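Alginate lyase (Chitinophaga sp. MD30, PDB 6KCW) cleaves the polysaccharide alginate as a bacterial lyase of polysaccharide lyase family 36. Local coordinates at residues A[16-19]-A[20-24]. Numbering follows the deposited sequence.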
loop_
_atom_site.group_PDB
_atom_site.type_symbol
_atom_site.label_atom_id
_atom_site.label_comp_id
_atom_site.label_asym_id
_atom_site.label_seq_id
_atom_site.Cartn_x
_atom_site.Cartn_y
_atom_site.Cartn_z
ATOM N N GLY A 16 20.759 10.320 3.326
ATOM C CA GLY A 16 21.346 9.396 4.275
ATOM C C GLY A 16 20.284 8.563 4.966
ATOM O O GLY A 16 19.091 8.818 4.874
ATOM N N ALA A 17 20.778 7.558 5.698
ATOM C CA ALA A 17 19.920 6.529 6.267
ATOM C C ALA A 17 18.808 7.140 7.110
ATOM O O ALA A 17 18.984 8.158 7.787
ATOM C CB ALA A 17 20.746 5.549 7.109
ATOM N N TYR A 18 17.652 6.493 7.048
ATOM C CA TYR A 18 16.447 6.868 7.773
ATOM C C TYR A 18 16.214 5.773 8.809
ATOM O O TYR A 18 15.995 4.607 8.455
ATOM C CB TYR A 18 15.286 6.999 6.786
ATOM C CG TYR A 18 13.969 7.536 7.308
ATOM C CD1 TYR A 18 13.789 8.892 7.540
ATOM C CD2 TYR A 18 12.872 6.686 7.488
ATOM C CE1 TYR A 18 12.569 9.387 7.986
ATOM C CE2 TYR A 18 11.651 7.165 7.933
ATOM C CZ TYR A 18 11.501 8.519 8.178
ATOM O OH TYR A 18 10.283 9.001 8.621
ATOM N N SER A 19 16.304 6.139 10.081
ATOM C CA SER A 19 16.319 5.145 11.139
ATOM C C SER A 19 14.897 4.767 11.536
ATOM O O SER A 19 13.920 5.356 11.075
ATOM C CB SER A 19 17.083 5.676 12.348
ATOM O OG SER A 19 16.289 6.616 13.045
ATOM N N SER A 20 14.788 3.757 12.409
ATOM C CA SER A 20 13.487 3.439 12.987
ATOM C C SER A 20 12.946 4.621 13.777
ATOM O O SER A 20 11.771 4.979 13.643
ATOM C CB SER A 20 13.568 2.194 13.882
ATOM O OG SER A 20 14.844 1.584 13.840
ATOM N N GLY A 21 13.797 5.247 14.594
ATOM C CA GLY A 21 13.353 6.382 15.390
ATOM C C GLY A 21 12.808 7.527 14.554
ATOM O O GLY A 21 11.834 8.175 14.943
ATOM N N ASN A 22 13.432 7.802 13.403
ATOM C CA ASN A 22 12.904 8.811 12.485
ATOM C C ASN A 22 11.484 8.455 12.046
ATOM O O ASN A 22 10.568 9.285 12.114
ATOM C CB ASN A 22 13.813 8.947 11.258
ATOM C CG ASN A 22 15.228 9.419 11.604
ATOM O OD1 ASN A 22 16.208 8.967 11.007
ATOM N ND2 ASN A 22 15.335 10.332 12.564
ATOM N N ALA A 23 11.293 7.207 11.599
ATOM C CA ALA A 23 9.981 6.738 11.149
ATOM C C ALA A 23 8.947 6.809 12.263
ATOM O O ALA A 23 7.836 7.321 12.066
ATOM C CB ALA A 23 10.087 5.308 10.617
ATOM N N ALA A 24 9.290 6.292 13.443
ATOM C CA ALA A 24 8.369 6.374 14.570
ATOM C C ALA A 24 8.051 7.824 14.912
ATOM O O ALA A 24 6.907 8.158 15.245
ATOM C CB ALA A 24 8.954 5.645 15.779
#
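Ser19 and Asn22 grip each other reciprocally at the start of helix 20-27, each side chain taking the backbone N-H of the other. Ser19 OG accepts from Asn22 N at 3.1 Å in a nearly straight bond. In return Ser19 N donates to Asn22 OD1 over 3.0 Å; the N-H points almost straight at the oxygen (169°) but approaches tilted out of the amide's carbonyl plane. With chi1 at 76°, Ser19 OG is brought round to the N-H of Asn22, over the first helical turn. A weak bond from Ser19 OG to Asn22 OD1 (3.1 Å) spans the box from one side chain to the other, and Ala23 N reaches Ser19 O at 3.3 Å, the first bond of the helical ladder. Tyr18 covers the same turn from another side. Asn22 CB sits over one face of the Tyr18 ring, 3.8 Å from the centroid and displaced toward CE1, a CH-pi contact, with ring and amide planes 40° apart. Across the ring from CE1, Tyr18 CE2 packs on Ala23 CB at 3.6 Å, and the hydroxyl continues past Ala23 to bond Asp26 of the same helix. Trp10 and Tyr13 meet the ring edge-to-face. The reciprocal serine-asparagine pair is a capping box, with Ser19 as N-cap, where the chain passes from strand 16-17 into a short helix of this largely beta lyase.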